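Local structure of FrpC operon protein (Neisseria meningitidis, 5EDF) at residues P131-Y136 / E207-H212; Y153-K156 / P160-I163. The protein is of uncertain function but binds the RTX protein FrpC, and is iron-regulated and putatively involved in adhesion of the meningococcus. One frame throughout, in Å; residues are numbered along the deposited sequence. Where two conformers were deposited one is given.

Contact 1 of 2, residues P131-Y136 / E207-H212; sequences PEYEAY and ELVGYH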
loop_
_atom_site.group_PDB
_atom_site.type_symbol
_atom_site.label_atom_id
_atom_site.label_comp_id
_atom_site.label_asym_id
_atom_site.label_seq_id
_atom_site.Cartn_x
_atom_site.Cartn_y
_atom_site.Cartn_z
ATOM N N PRO A 131 -10.442 -4.502 -18.028
ATOM C CA PRO A 131 -9.708 -4.800 -19.259
ATOM C C PRO A 131 -8.263 -4.286 -19.281
ATOM O O PRO A 131 -7.418 -4.906 -19.907
ATOM C CB PRO A 131 -10.563 -4.146 -20.351
ATOM C CG PRO A 131 -11.385 -3.144 -19.656
ATOM C CD PRO A 131 -11.628 -3.649 -18.276
ATOM N N GLU A 132 -8.007 -3.189 -18.566
ATOM C CA GLU A 132 -6.649 -2.646 -18.401
ATOM C C GLU A 132 -5.706 -3.454 -17.511
ATOM O O GLU A 132 -4.524 -3.157 -17.470
ATOM C CB GLU A 132 -6.734 -1.194 -17.905
ATOM C CG GLU A 132 -7.071 -0.945 -16.412
ATOM C CD GLU A 132 -8.559 -1.046 -16.021
ATOM O OE1 GLU A 132 -9.408 -1.472 -16.834
ATOM O OE2 GLU A 132 -8.873 -0.712 -14.849
ATOM N N TYR A 133 -6.229 -4.442 -16.793
ATOM C CA TYR A 133 -5.400 -5.395 -16.114
ATOM C C TYR A 133 -5.386 -6.704 -16.854
ATOM O O TYR A 133 -6.441 -7.208 -17.256
ATOM C CB TYR A 133 -5.898 -5.676 -14.690
ATOM C CG TYR A 133 -5.541 -4.637 -13.658
ATOM C CD1 TYR A 133 -4.452 -4.810 -12.820
ATOM C CD2 TYR A 133 -6.296 -3.481 -13.502
ATOM C CE1 TYR A 133 -4.122 -3.874 -11.885
ATOM C CE2 TYR A 133 -5.961 -2.534 -12.567
ATOM C CZ TYR A 133 -4.864 -2.737 -11.757
ATOM O OH TYR A 133 -4.529 -1.779 -10.794
ATOM N N GLU A 134 -4.205 -7.264 -17.033
ATOM C CA GLU A 134 -4.052 -8.648 -17.476
ATOM C C GLU A 134 -3.997 -9.510 -16.236
ATOM O O GLU A 134 -3.293 -9.152 -15.263
ATOM C CB GLU A 134 -2.758 -8.826 -18.287
ATOM C CG GLU A 134 -2.861 -8.252 -19.708
ATOM C CD GLU A 134 -1.581 -8.408 -20.515
ATOM O OE1 GLU A 134 -0.636 -9.049 -20.020
ATOM O OE2 GLU A 134 -1.511 -7.883 -21.647
ATOM N N ALA A 135 -4.712 -10.612 -16.208
ATOM C CA ALA A 135 -4.760 -11.535 -15.097
ATOM C C ALA A 135 -4.058 -12.817 -15.443
ATOM O O ALA A 135 -4.165 -13.319 -16.576
ATOM C CB ALA A 135 -6.188 -11.823 -14.675
ATOM N N TYR A 136 -3.328 -13.351 -14.466
ATOM C CA TYR A 136 -2.577 -14.602 -14.611
ATOM C C TYR A 136 -2.732 -15.468 -13.385
ATOM O O TYR A 136 -2.873 -14.959 -12.248
ATOM C CB TYR A 136 -1.083 -14.358 -14.819
ATOM C CG TYR A 136 -0.719 -13.513 -16.017
ATOM C CD1 TYR A 136 -0.342 -14.094 -17.222
ATOM C CD2 TYR A 136 -0.842 -12.127 -15.983
ATOM C CE1 TYR A 136 -0.084 -13.304 -18.361
ATOM C CE2 TYR A 136 -0.557 -11.344 -17.101
ATOM C CZ TYR A 136 -0.170 -11.932 -18.284
ATOM O OH TYR A 136 0.103 -11.177 -19.415
ATOM N N GLU A 207 -11.443 -6.812 -5.042
ATOM C CA GLU A 207 -10.899 -6.315 -3.769
ATOM C C GLU A 207 -9.491 -5.763 -3.943
ATOM O O GLU A 207 -9.180 -4.688 -3.441
ATOM C CB GLU A 207 -10.872 -7.425 -2.726
ATOM C CG GLU A 207 -12.261 -7.810 -2.231
ATOM C CD GLU A 207 -12.231 -8.997 -1.293
ATOM O OE1 GLU A 207 -11.928 -10.129 -1.759
ATOM O OE2 GLU A 207 -12.581 -8.824 -0.098
ATOM N N LEU A 208 -8.658 -6.481 -4.686
ATOM C CA LEU A 208 -7.252 -6.097 -4.859
ATOM C C LEU A 208 -7.079 -4.859 -5.746
ATOM O O LEU A 208 -6.404 -3.906 -5.374
ATOM C CB LEU A 208 -6.472 -7.291 -5.407
ATOM C CG LEU A 208 -6.423 -8.535 -4.535
ATOM C CD1 LEU A 208 -5.929 -9.767 -5.314
ATOM C CD2 LEU A 208 -5.495 -8.262 -3.374
ATOM N N VAL A 209 -7.715 -4.860 -6.924
ATOM C CA VAL A 209 -7.707 -3.673 -7.789
ATOM C C VAL A 209 -8.371 -2.488 -7.114
ATOM O O VAL A 209 -7.878 -1.355 -7.207
ATOM C CB VAL A 209 -8.338 -3.966 -9.196
ATOM C CG1 VAL A 209 -8.474 -2.671 -10.003
ATOM C CG2 VAL A 209 -7.445 -4.939 -9.949
ATOM N N GLY A 210 -9.468 -2.710 -6.398
ATOM C CA GLY A 210 -10.124 -1.630 -5.684
ATOM C C GLY A 210 -9.183 -0.938 -4.721
ATOM O O GLY A 210 -9.172 0.293 -4.625
ATOM N N TYR A 211 -8.426 -1.721 -3.974
ATOM C CA TYR A 211 -7.457 -1.162 -3.020
ATOM C C TYR A 211 -6.458 -0.319 -3.791
ATOM O O TYR A 211 -6.178 0.829 -3.383
ATOM C CB TYR A 211 -6.811 -2.316 -2.245
ATOM C CG TYR A 211 -5.950 -1.911 -1.053
ATOM C CD1 TYR A 211 -6.271 -2.319 0.214
ATOM C CD2 TYR A 211 -4.811 -1.129 -1.229
ATOM C CE1 TYR A 211 -5.484 -1.976 1.302
ATOM C CE2 TYR A 211 -4.036 -0.773 -0.150
ATOM C CZ TYR A 211 -4.369 -1.188 1.123
ATOM O OH TYR A 211 -3.531 -0.782 2.165
ATOM N N HIS A 212 -5.905 -0.861 -4.865
ATOM C CA HIS A 212 -4.906 -0.112 -5.596
ATOM C C HIS A 212 -5.447 1.164 -6.202
ATOM O O HIS A 212 -4.758 2.186 -6.182
ATOM C CB HIS A 212 -4.195 -0.957 -6.648
ATOM C CG HIS A 212 -3.030 -0.245 -7.210
ATOM N ND1 HIS A 212 -1.986 0.180 -6.404
ATOM C CD2 HIS A 212 -2.751 0.190 -8.456
ATOM C CE1 HIS A 212 -1.140 0.870 -7.131
ATOM N NE2 HIS A 212 -1.568 0.881 -8.390
#
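V209 sets one of its two methyls squarely over the ring of Y133. CG2 stands 3.7 Å above the ring plane and 8° off the normal through the centroid, a CH-pi contact in which every ring carbon lies at much the same distance from the methyl. The other branch, CG1, lies toward the hydroxyl end, 3.6 Å from CE2 of Y133. Placing CG1 anti to the backbone N (chi1 173°) and CG2 anti to the carbonyl carbon turns both methyls to the tyrosine, one over the centre of the ring and the other by its CE2 and CZ side. The principle at work is a helix lying across a sheet: helix 205-224 rests on one face of the large antiparallel sheet, and Y133 points its side chain up from that face to meet it. Nearly one helical turn further on, H212 offers the edge of its imidazole, with CD2 3.5 Å from the phenolic OH of Y133 and the oxygen near the imidazole plane. This is a van der Waals contact; ND1 of H212 is hydrogen-bonded to Y193 OH. Y130 packs against V209, while Y153 and I163 also touch the Y133 side chain.

Contact 2 of 2, residues Y153-K156 / P160-I163; sequences YIKK and PAII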
loop_
_atom_site.group_PDB
_atom_site.type_symbol
_atom_site.label_atom_id
_atom_site.label_comp_id
_atom_site.label_asym_id
_atom_site.label_seq_id
_atom_site.Cartn_x
_atom_site.Cartn_y
_atom_site.Cartn_z
ATOM N N TYR A 153 -2.016 -9.669 -11.286
ATOM C CA TYR A 153 -2.810 -8.693 -11.992
ATOM C C TYR A 153 -1.892 -7.560 -12.404
ATOM O O TYR A 153 -1.337 -6.872 -11.545
ATOM C CB TYR A 153 -3.989 -8.233 -11.158
ATOM C CG TYR A 153 -4.798 -9.394 -10.602
ATOM C CD1 TYR A 153 -5.668 -10.094 -11.404
ATOM C CD2 TYR A 153 -4.685 -9.789 -9.285
ATOM C CE1 TYR A 153 -6.393 -11.192 -10.908
ATOM C CE2 TYR A 153 -5.398 -10.855 -8.788
ATOM C CZ TYR A 153 -6.261 -11.549 -9.605
ATOM O OH TYR A 153 -7.002 -12.601 -9.095
ATOM N N ILE A 154 -1.740 -7.325 -13.695
ATOM C CA ILE A 154 -0.764 -6.398 -14.241
ATOM C C ILE A 154 -1.463 -5.310 -15.035
ATOM O O ILE A 154 -2.184 -5.594 -15.981
ATOM C CB ILE A 154 0.262 -7.124 -15.147
ATOM C CG1 ILE A 154 0.972 -8.202 -14.349
ATOM C CG2 ILE A 154 1.237 -6.130 -15.753
ATOM C CD1 ILE A 154 1.995 -8.994 -15.112
ATOM N N LYS A 155 -1.212 -4.057 -14.683
ATOM C CA LYS A 155 -1.712 -2.869 -15.377
ATOM C C LYS A 155 -0.543 -2.201 -16.092
ATOM O O LYS A 155 0.504 -2.085 -15.515
ATOM C CB LYS A 155 -2.289 -1.921 -14.290
ATOM C CG LYS A 155 -2.801 -0.527 -14.685
ATOM C CD LYS A 155 -3.183 0.224 -13.386
ATOM C CE LYS A 155 -3.949 1.485 -13.611
ATOM N NZ LYS A 155 -3.021 2.588 -13.561
ATOM N N LYS A 156 -0.705 -1.705 -17.325
ATOM C CA LYS A 156 0.362 -0.900 -17.991
ATOM C C LYS A 156 -0.028 0.590 -18.009
ATOM O O LYS A 156 -0.342 1.111 -16.960
ATOM C CB LYS A 156 0.689 -1.445 -19.380
ATOM C CG LYS A 156 1.313 -2.817 -19.340
ATOM C CD LYS A 156 1.327 -3.406 -20.738
ATOM C CE LYS A 156 2.041 -4.732 -20.807
ATOM N NZ LYS A 156 2.367 -5.101 -22.215
ATOM N N PRO A 160 1.778 2.098 -14.296
ATOM C CA PRO A 160 1.675 0.662 -14.269
ATOM C C PRO A 160 1.685 0.088 -12.834
ATOM O O PRO A 160 2.091 0.748 -11.870
ATOM C CB PRO A 160 2.922 0.201 -15.017
ATOM C CG PRO A 160 3.859 1.263 -14.849
ATOM C CD PRO A 160 3.022 2.528 -14.943
ATOM N N ALA A 161 1.253 -1.153 -12.690
ATOM C CA ALA A 161 1.199 -1.800 -11.395
ATOM C C ALA A 161 1.260 -3.291 -11.587
ATOM O O ALA A 161 0.746 -3.822 -12.596
ATOM C CB ALA A 161 -0.094 -1.440 -10.657
ATOM N N ILE A 162 1.839 -4.001 -10.625
ATOM C CA ILE A 162 1.777 -5.442 -10.577
ATOM C C ILE A 162 1.334 -5.863 -9.179
ATOM O O ILE A 162 1.985 -5.516 -8.168
ATOM C CB ILE A 162 3.096 -6.136 -11.022
ATOM C CG1 ILE A 162 3.003 -7.653 -10.805
ATOM C CG2 ILE A 162 4.280 -5.552 -10.292
ATOM C CD1 ILE A 162 3.950 -8.488 -11.674
ATOM N N ILE A 163 0.201 -6.577 -9.110
ATOM C CA ILE A 163 -0.392 -7.056 -7.884
ATOM C C ILE A 163 -0.201 -8.574 -7.890
ATOM O O ILE A 163 -0.568 -9.258 -8.841
ATOM C CB ILE A 163 -1.892 -6.747 -7.835
ATOM C CG1 ILE A 163 -2.167 -5.253 -7.959
ATOM C CG2 ILE A 163 -2.497 -7.365 -6.530
ATOM C CD1 ILE A 163 -3.690 -4.879 -8.070
#
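The carbonyl oxygen of A161 receives the backbone N-H of K155 at 2.9 Å, with an angle of 167° at the hydrogen, and is also approached by CA of I154 at 3.4 Å in a weaker CA-H...O contact. The return bond of this pair, from A161 N to K155 O, is longer at 3.1 Å. Two residues along, Y153 and I163 exchange a second reciprocal pair, each N donating to the other's O at 2.9 Å. Between these hydrogen-bonded pairs lies the non-hydrogen-bonded pair I154 and I162. The pattern is that of an antiparallel beta hairpin, here formed by strands 150-155 and 161-167 within a larger antiparallel sheet, with strands 133-138 and 178-186 as their outer neighbours. Alternation along the strands sorts the side chains. I154 and I162 project from one face side by side. I162 adopts two conformers; in one of them its CD1 methyl lies 4.0 Å from CD1 of I154, and there the CG1 branch, anti to the backbone N with chi1 at 174°, carries that methyl to its neighbour. M114 of helix 114-120 packs on both isoleucines. Y153, K155, A161 and I163 occupy the other face, beneath helix 205-224, where L208 touches I163. The aliphatic chain of K155 runs extended until a bend at its last torsion, and its ammonium forms a salt bridge with E216 and a hydrogen bond to N159 O in the connecting turn. At the turn end P160 lays its CB 3.4 Å from K155 O, and its CA makes a CA-H...O contact with K156 O.

How the contacts relate
Contact 2 is nested in the chain loop that contact 1 closes; their centres lie 7 Å apart, and both reach the same large sheet. Strand 133-138 pairs with strand 150-155, where E134 N and I154 O, 2.8 Å apart, probably share a hydrogen bond. The helix of contact 1 spans both strands of the hairpin: L208 CD1 lies 3.7 Å from Y153 CE2, and H212 NE2 is 3.6 Å from A161 CB. Y133 OH packs on K155 CD, at 3.5 Å. The reverse face of the hairpin serves a different neighbour: the I162 side chain is about 4 Å from a bound azide, probably from the crystallisation liquor, in a pocket completed by L110, S111 and M114.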